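Local atomic coordinates of adhesin (Streptococcus sanguinis SK1 = NCTC 7863, PDB entry 6VT2), a protein that binds sialoglycans through tandem Siglec-like modules and so probably attaches the bacterium to sialylated host glycoproteins. Residues D30-N36 and A102-A106; R37-R41 and R58-D62. All coordinates share one frame; numbering follows the deposited sequence.

Contact 1 of 2, residues D30-N36 and A102-A106; sequences DDSGRVN and AEDAA. With CA (calcium ion), chain H.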
ATOM      1  N   ASP A  30     -55.013  -2.301  13.716  1.00 11.41           N
ATOM      2  CA  ASP A  30     -56.401  -2.636  14.065  1.00 11.50           C
ATOM      3  C   ASP A  30     -57.264  -1.698  13.253  1.00 15.05           C
ATOM      4  O   ASP A  30     -56.924  -0.581  13.219  1.00 12.45           O
ATOM      5  CB  ASP A  30     -56.655  -2.523  15.560  1.00 10.88           C
ATOM      6  CG  ASP A  30     -57.999  -3.083  15.971  1.00 14.90           C
ATOM      7  OD1 ASP A  30     -58.080  -4.232  16.110  1.00 15.30           O
ATOM      8  OD2 ASP A  30     -58.877  -2.303  16.228  1.00 14.65           O
ATOM      9  N   ASP A  31     -58.451  -2.117  12.853  1.00 15.74           N
ATOM     10  CA  ASP A  31     -59.355  -1.238  12.076  1.00 14.73           C
ATOM     11  C   ASP A  31     -59.884  -0.073  12.932  1.00 13.33           C
ATOM     12  O   ASP A  31     -60.133   0.922  12.398  1.00 16.42           O
ATOM     13  CB  ASP A  31     -60.537  -2.004  11.508  1.00 14.30           C
ATOM     14  CG  ASP A  31     -60.330  -2.609  10.126  1.00 33.42           C
ATOM     15  OD1 ASP A  31     -59.205  -2.541   9.622  1.00 33.11           O
ATOM     16  OD2 ASP A  31     -61.314  -3.118   9.582  1.00 28.10           O
ATOM     17  N   SER A  32     -59.902  -0.187  14.250  1.00 13.10           N
ATOM     18  CA  SER A  32     -60.240   0.931  15.154  1.00 13.55           C
ATOM     19  C   SER A  32     -59.132   1.980  15.094  1.00 16.41           C
ATOM     20  O   SER A  32     -59.367   3.038  15.514  1.00 15.95           O
ATOM     21  CB  SER A  32     -60.391   0.491  16.568  1.00 12.63           C
ATOM     22  OG  SER A  32     -59.123   0.174  17.157  1.00 14.23           O
ATOM     23  N   GLY A  33     -57.912   1.553  14.772  1.00 12.44           N
ATOM     24  CA  GLY A  33     -56.767   2.422  14.787  1.00 13.46           C
ATOM     25  C   GLY A  33     -56.072   2.535  16.109  1.00 11.96           C
ATOM     26  O   GLY A  33     -55.130   3.314  16.186  1.00 11.67           O
ATOM     27  N   ARG A  34     -56.576   1.911  17.160  1.00 10.26           N
ATOM     28  CA  ARG A  34     -55.994   2.023  18.481  1.00 10.47           C
ATOM     29  C   ARG A  34     -55.752   0.651  19.105  1.00 11.47           C
ATOM     30  O   ARG A  34     -56.673  -0.145  19.292  1.00 12.42           O
ATOM     31  CB  ARG A  34     -56.886   2.886  19.381  1.00 13.21           C
ATOM     32  CG  ARG A  34     -56.357   3.030  20.726  1.00 13.23           C
ATOM     33  CD  ARG A  34     -57.209   3.972  21.584  1.00 13.22           C
ATOM     34  NE  ARG A  34     -56.741   3.937  22.942  1.00 13.08           N
ATOM     35  CZ  ARG A  34     -57.077   4.797  23.903  1.00 15.45           C
ATOM     36  NH1 ARG A  34     -57.831   5.832  23.599  1.00 16.37           N
ATOM     37  NH2 ARG A  34     -56.626   4.638  25.122  1.00 18.72           N
ATOM     38  N   VAL A  35     -54.514   0.435  19.523  1.00  9.85           N
ATOM     39  CA  VAL A  35     -54.129  -0.742  20.262  1.00 11.03           C
ATOM     40  C   VAL A  35     -53.629  -0.309  21.629  1.00  9.75           C
ATOM     41  O   VAL A  35     -52.838   0.646  21.756  1.00 11.39           O
ATOM     42  CB  VAL A  35     -53.063  -1.510  19.478  1.00 11.20           C
ATOM     43  CG1 VAL A  35     -52.400  -2.548  20.366  1.00 10.78           C
ATOM     44  CG2 VAL A  35     -53.673  -2.113  18.254  1.00 12.64           C
ATOM     45  N   ASN A  36     -54.148  -0.957  22.645  1.00 10.44           N
ATOM     46  CA  ASN A  36     -53.921  -0.555  24.002  1.00 10.73           C
ATOM     47  C   ASN A  36     -52.871  -1.413  24.684  1.00 13.80           C
ATOM     48  O   ASN A  36     -52.251  -0.960  25.631  1.00 15.70           O
ATOM     49  CB  ASN A  36     -55.232  -0.588  24.790  1.00 11.16           C
ATOM     50  CG  ASN A  36     -56.056   0.635  24.601  1.00 13.22           C
ATOM     51  OD1 ASN A  36     -55.831   1.392  23.705  1.00 13.38           O
ATOM     52  ND2 ASN A  36     -57.123   0.749  25.403  1.00 16.35           N
ATOM     53  N   ALA A 102     -51.893  -8.833  21.346  1.00  9.35           N
ATOM     54  CA  ALA A 102     -52.236  -7.428  21.336  1.00 10.80           C
ATOM     55  C   ALA A 102     -53.724  -7.286  21.610  1.00 10.33           C
ATOM     56  O   ALA A 102     -54.513  -8.168  21.266  1.00 10.92           O
ATOM     57  CB  ALA A 102     -51.883  -6.767  20.009  1.00 11.16           C
ATOM     58  N   GLU A 103     -54.094  -6.160  22.219  1.00 11.00           N
ATOM     59  CA  GLU A 103     -55.489  -5.875  22.565  1.00 11.53           C
ATOM     60  C   GLU A 103     -55.862  -4.481  22.114  1.00 12.76           C
ATOM     61  O   GLU A 103     -55.082  -3.536  22.303  1.00 12.15           O
ATOM     62  CB  GLU A 103     -55.643  -6.024  24.049  1.00 14.30           C
ATOM     63  CG  GLU A 103     -57.115  -5.806  24.532  1.00 14.93           C
ATOM     64  CD  GLU A 103     -57.156  -5.943  26.035  1.00 24.87           C
ATOM     65  OE1 GLU A 103     -57.797  -5.101  26.687  1.00 29.80           O
ATOM     66  OE2 GLU A 103     -56.482  -6.858  26.588  1.00 26.42           O
ATOM     67  N   ASP A 104     -57.037  -4.368  21.495  1.00 11.02           N
ATOM     68  CA  ASP A 104     -57.528  -3.077  21.025  1.00 11.00           C
ATOM     69  C   ASP A 104     -58.281  -2.384  22.162  1.00 13.11           C
ATOM     70  O   ASP A 104     -58.369  -2.878  23.293  1.00 16.66           O
ATOM     71  CB  ASP A 104     -58.340  -3.225  19.725  1.00 12.21           C
ATOM     72  CG  ASP A 104     -59.674  -3.932  19.879  1.00 11.14           C
ATOM     73  OD1 ASP A 104     -60.092  -4.091  21.030  1.00 12.39           O
ATOM     74  OD2 ASP A 104     -60.196  -4.314  18.779  1.00 15.20           O
ATOM     75  N   ALA A 105     -58.760  -1.166  21.885  1.00 17.15           N
ATOM     76  CA  ALA A 105     -59.380  -0.431  22.974  1.00 21.98           C
ATOM     77  C   ALA A 105     -60.750  -0.971  23.314  1.00 20.41           C
ATOM     78  O   ALA A 105     -61.229  -0.750  24.427  1.00 21.38           O
ATOM     79  CB  ALA A 105     -59.495   1.053  22.623  1.00 25.76           C
ATOM     80  N   ALA A 106     -61.349  -1.761  22.425  1.00 20.20           N
ATOM     81  CA  ALA A 106     -62.620  -2.401  22.700  1.00 14.79           C
ATOM     82  C   ALA A 106     -62.458  -3.662  23.534  1.00 17.56           C
ATOM     83  O   ALA A 106     -63.456  -4.299  23.890  1.00 21.59           O
ATOM     84  CB  ALA A 106     -63.329  -2.693  21.366  1.00 17.30           C
TER
HETATM   85 CA    CA H 702     -60.367  -4.247  16.710  1.00 13.21          CA
HETATM   86  O   HOH W   1     -60.826  -4.105  14.430  1.00 16.73           O
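Asp30 and Asp104 meet at a calcium ion. Asp30 grips it with both carboxylate oxygens, OD1 at 2.4 Å and OD2 at 2.5 Å from the calcium. Its CG lies opposite the backbone N (chi1 -170°), which carries the carboxylate to the calcium. Asp104 uses one oxygen, OD2, 2.1 Å from the calcium. The two carboxylate planes stand 82° apart. The metal holds these two acidic groups close and would offset their repulsion. A water, Asp2 and the carbonyl of Thr4 add further ligands. The other oxygen of Asp104, OD1, accepts from the backbone N of Asn108.

Polar side chains hold the turn 30-33 next to the metal. Asp30 OD2 accepts from Ser32 N, which comes from above the carboxylate plane, in an Asx turn. The same oxygen takes a bond from Ser32 OG at 2.7 Å, on its anti side, somewhat out of the carboxylate plane. Ser32 OG in turn accepts an almost straight bond from Arg34 N, an ST turn. These second-shell bonds should help fix the Asp30 carboxylate. Arg34 NE donates in the carbonyl plane to a lone pair of Asn36 OD1, and Arg34 NH2 is hydrogen-bonded to Ser65 OG.

The backbones pair beyond the loop. Asn36 N donates to Glu103 O at 2.8 Å. Val35 and Asp104 form a non-hydrogen-bonded antiparallel pair. Ala105 N gives only a weak bond to Arg34 O.

Ala105 CB packs 3.9 Å from Arg34 CD. Asn36 ND2 lies 3.5 Å from the CA atom of Ala105. Val35 CG1 touches Glu103 O and Ala102 CB.

The arrangement is a calcium site at one end of an antiparallel strand pair, where the type I turn Asp30-Gly33 leads into an edge strand of the Siglec-like domain.

Contact 2 of 2, residues R37-R41 and R58-D62; sequences RVIVR and RYSTD. With SO4 (sulfate ion), chain L.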
ATOM      1  N   ARG A  37     -52.668  -2.652  24.256  1.00 11.83           N
ATOM      2  CA  ARG A  37     -51.675  -3.518  24.905  1.00 15.64           C
ATOM      3  C   ARG A  37     -50.992  -4.359  23.835  1.00 12.53           C
ATOM      4  O   ARG A  37     -51.627  -4.758  22.939  1.00 10.48           O
ATOM      5  CB  ARG A  37     -52.316  -4.506  25.880  1.00 17.59           C
ATOM      6  CG  ARG A  37     -53.099  -3.863  27.015  1.00 19.99           C
ATOM      7  CD  ARG A  37     -53.775  -4.834  27.930  1.00 36.00           C
ATOM      8  NE  ARG A  37     -53.063  -5.676  28.865  1.00 44.22           N
ATOM      9  CZ  ARG A  37     -51.859  -5.548  29.351  1.00 58.25           C
ATOM     10  NH1 ARG A  37     -51.435  -6.487  30.182  1.00 45.70           N
ATOM     11  NH2 ARG A  37     -51.027  -4.583  29.031  1.00 66.65           N
ATOM     12  N   VAL A  38     -49.630  -4.383  23.923  1.00 13.20           N
ATOM     13  CA  VAL A  38     -48.902  -5.511  23.176  1.00  9.97           C
ATOM     14  C   VAL A  38     -48.082  -6.222  24.263  1.00 13.04           C
ATOM     15  O   VAL A  38     -47.455  -5.584  24.994  1.00 14.25           O
ATOM     16  CB  VAL A  38     -48.024  -4.884  22.091  1.00  9.75           C
ATOM     17  CG1 VAL A  38     -47.182  -5.947  21.406  1.00 10.33           C
ATOM     18  CG2 VAL A  38     -48.872  -4.122  21.084  1.00 11.34           C
ATOM     19  N   ILE A  39     -48.189  -7.527  24.322  1.00 12.65           N
ATOM     20  CA  ILE A  39     -47.603  -8.369  25.381  1.00 13.35           C
ATOM     21  C   ILE A  39     -46.686  -9.395  24.717  1.00 11.03           C
ATOM     22  O   ILE A  39     -47.042  -9.901  23.727  1.00 11.53           O
ATOM     23  CB  ILE A  39     -48.760  -9.128  26.075  1.00 12.37           C
ATOM     24  CG1 ILE A  39     -49.632  -8.153  26.849  1.00 18.67           C
ATOM     25  CG2 ILE A  39     -48.278 -10.254  26.959  1.00 17.62           C
ATOM     26  CD1 ILE A  39     -50.962  -8.738  27.245  1.00 28.54           C
ATOM     27  N   VAL A  40     -45.540  -9.646  25.322  1.00  9.81           N
ATOM     28  CA  VAL A  40     -44.674 -10.766  24.931  1.00  8.98           C
ATOM     29  C   VAL A  40     -44.681 -11.667  26.147  1.00  9.80           C
ATOM     30  O   VAL A  40     -44.405 -11.183  27.176  1.00 10.82           O
ATOM     31  CB  VAL A  40     -43.260 -10.320  24.578  1.00  9.12           C
ATOM     32  CG1 VAL A  40     -42.427 -11.514  24.156  1.00  9.39           C
ATOM     33  CG2 VAL A  40     -43.291  -9.286  23.502  1.00 10.12           C
ATOM     34  N   ARG A  41     -45.006 -12.932  25.974  1.00  8.50           N
ATOM     35  CA  ARG A  41     -45.117 -13.763  27.168  1.00  8.46           C
ATOM     36  C   ARG A  41     -44.748 -15.215  26.882  1.00  9.42           C
ATOM     37  O   ARG A  41     -44.774 -15.668  25.772  1.00  9.56           O
ATOM     38  CB  ARG A  41     -46.551 -13.727  27.710  1.00  9.28           C
ATOM     39  CG  ARG A  41     -47.596 -14.196  26.711  1.00 11.13           C
ATOM     40  CD  ARG A  41     -48.980 -14.434  27.318  1.00 10.17           C
ATOM     41  NE  ARG A  41     -49.042 -15.686  27.999  1.00 12.91           N
ATOM     42  CZ  ARG A  41     -50.071 -16.089  28.692  1.00 12.64           C
ATOM     43  NH1 ARG A  41     -51.126 -15.314  28.796  1.00  9.80           N
ATOM     44  NH2 ARG A  41     -50.058 -17.272  29.249  1.00 13.09           N
ATOM     45  N   ARG A  58     -36.416  -8.384  26.411  1.00  8.93           N
ATOM     46  CA  ARG A  58     -37.090  -7.158  26.820  1.00  9.17           C
ATOM     47  C   ARG A  58     -37.931  -6.674  25.651  1.00  8.81           C
ATOM     48  O   ARG A  58     -37.732  -7.052  24.580  1.00 10.77           O
ATOM     49  CB  ARG A  58     -36.024  -6.122  27.163  1.00 16.28           C
ATOM     50  CG  ARG A  58     -35.117  -6.636  28.256  1.00 15.77           C
ATOM     51  CD  ARG A  58     -34.053  -5.646  28.610  1.00 16.76           C
ATOM     52  NE  ARG A  58     -34.629  -4.440  29.168  1.00 18.05           N
ATOM     53  CZ  ARG A  58     -33.950  -3.315  29.321  1.00 28.20           C
ATOM     54  NH1 ARG A  58     -32.674  -3.270  29.007  1.00 21.60           N
ATOM     55  NH2 ARG A  58     -34.532  -2.238  29.817  1.00 28.53           N
ATOM     56  N   TYR A  59     -38.911  -5.883  25.984  1.00  9.60           N
ATOM     57  CA  TYR A  59     -39.717  -5.297  24.937  1.00 10.97           C
ATOM     58  C   TYR A  59     -40.268  -3.953  25.351  1.00 10.32           C
ATOM     59  O   TYR A  59     -40.431  -3.713  26.483  1.00 11.87           O
ATOM     60  CB  TYR A  59     -40.812  -6.209  24.399  1.00 10.62           C
ATOM     61  CG  TYR A  59     -41.871  -6.548  25.392  1.00  9.84           C
ATOM     62  CD1 TYR A  59     -41.662  -7.478  26.367  1.00  9.53           C
ATOM     63  CD2 TYR A  59     -43.118  -5.994  25.273  1.00 11.55           C
ATOM     64  CE1 TYR A  59     -42.658  -7.805  27.262  1.00 10.25           C
ATOM     65  CE2 TYR A  59     -44.121  -6.315  26.147  1.00 11.36           C
ATOM     66  CZ  TYR A  59     -43.903  -7.237  27.135  1.00 11.80           C
ATOM     67  OH  TYR A  59     -44.940  -7.529  27.951  1.00 15.33           O
ATOM     68  N   SER A  60     -40.584  -3.167  24.350  1.00 11.18           N
ATOM     69  CA  SER A  60     -41.127  -1.832  24.614  1.00 11.56           C
ATOM     70  C   SER A  60     -41.998  -1.408  23.451  1.00 13.04           C
ATOM     71  O   SER A  60     -41.717  -1.719  22.367  1.00 11.75           O
ATOM     72  CB  SER A  60     -40.031  -0.854  24.838  1.00 13.60           C
ATOM     73  OG  SER A  60     -39.293  -0.688  23.685  1.00 16.92           O
ATOM     74  N   THR A  61     -43.051  -0.682  23.748  1.00 12.22           N
ATOM     75  CA  THR A  61     -43.872  -0.143  22.694  1.00 10.93           C
ATOM     76  C   THR A  61     -44.153   1.331  22.974  1.00 16.74           C
ATOM     77  O   THR A  61     -44.841   1.612  23.876  1.00 16.48           O
ATOM     78  CB  THR A  61     -45.204  -0.841  22.646  1.00 12.44           C
ATOM     79  OG1 THR A  61     -44.984  -2.236  22.589  1.00 11.76           O
ATOM     80  CG2 THR A  61     -46.010  -0.387  21.443  1.00 14.41           C
ATOM     81  N   ASP A  62     -43.595   2.193  22.175  1.00 16.71           N
ATOM     82  CA  ASP A  62     -43.922   3.607  22.296  1.00 18.78           C
ATOM     83  C   ASP A  62     -45.364   3.747  21.797  1.00 16.33           C
ATOM     84  O   ASP A  62     -45.841   2.965  21.067  1.00 19.04           O
ATOM     85  CB  ASP A  62     -42.914   4.396  21.474  1.00 24.09           C
ATOM     86  CG  ASP A  62     -41.482   4.295  21.977  1.00 29.91           C
ATOM     87  OD1 ASP A  62     -41.245   3.681  23.000  1.00 31.80           O
ATOM     88  OD2 ASP A  62     -40.620   4.759  21.273  1.00 35.49           O
TER
HETATM   89  S   SO4 L 706     -48.825  -4.761  30.538  1.00158.41           S
HETATM   90  O1  SO4 L 706     -47.812  -4.758  31.545  1.00162.39           O
HETATM   91  O2  SO4 L 706     -48.842  -5.956  29.871  1.00160.94           O
HETATM   92  O3  SO4 L 706     -50.046  -4.487  31.203  1.00149.56           O
HETATM   93  O4  SO4 L 706     -48.502  -3.682  29.649  1.00149.55           O
HETATM   94  O   HOH W   2     -45.708  -3.433  24.818  1.00 16.14           O
HETATM   95  O   HOH W   3     -46.892  -5.358  28.344  1.00 21.90           O
HETATM   96  O   HOH W   4     -44.158  -9.535  29.569  1.00 18.83           O
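Tyr59 lays its ring over Val40. Val40 CG2 sits above the centre of one ring face, 3.7 Å from the ring centroid and 14° off the normal, a CH-pi contact. The methyl is placed by a first torsion that sets CG2 beside the backbone N of Val40. Tyr59 CG lies between its own backbone N and carbonyl carbon (chi1 65°), and the two side chains pass each other in opposite directions. At the ring edge, near its plane, Tyr59 CE2 lies 3.6 Å from Val38 O.

The two strands run antiparallel at 174°, yet their axes stay 8.2 Å apart. They are edge strands of the two facing sheets of the immunoglobulin-like sandwich of the Siglec-like domain, so contact is made by side chains and bridging waters, with no clear direct hydrogen bond between the strands. Val38 also packs on Leu76 and Val100.

One water accepts from Tyr59 OH at 2.7 Å and donates to Val40 O. A second donates to Tyr59 OH. A third donates to Val38 O at 2.8 Å and also bonds to Thr61 OG1, which has a further partner in Thr78.

The sulfate, probably from the crystallisation liquor, sits at the edge of the Arg37 guanidinium, but so close to NH2 that the details of this contact are doubtful. Ile39 CD1 lies over one face of this guanidinium, offset toward its rim.

From the N terminus the chain runs through strands 7-9, 13-17 and 21-29, then turns at 30-33 into strand 35-41. The start of this strand belongs to contact 1 and the rest to contact 2. Contact 2 closes the shorter loop, when strand 58-61 comes back to face 37-41. Contact 1 closes the longer one, when strand 95-104 arrives beside 35-36, so contact 2 sits within it. The two do not cross. Their centres lie about 14 Å apart. Contact 1 joins neighbouring strands of one sheet at its calcium end; contact 2 joins that sheet to the other. The two meet where Glu103 N probably donates to Arg37 O, 2.9 Å away.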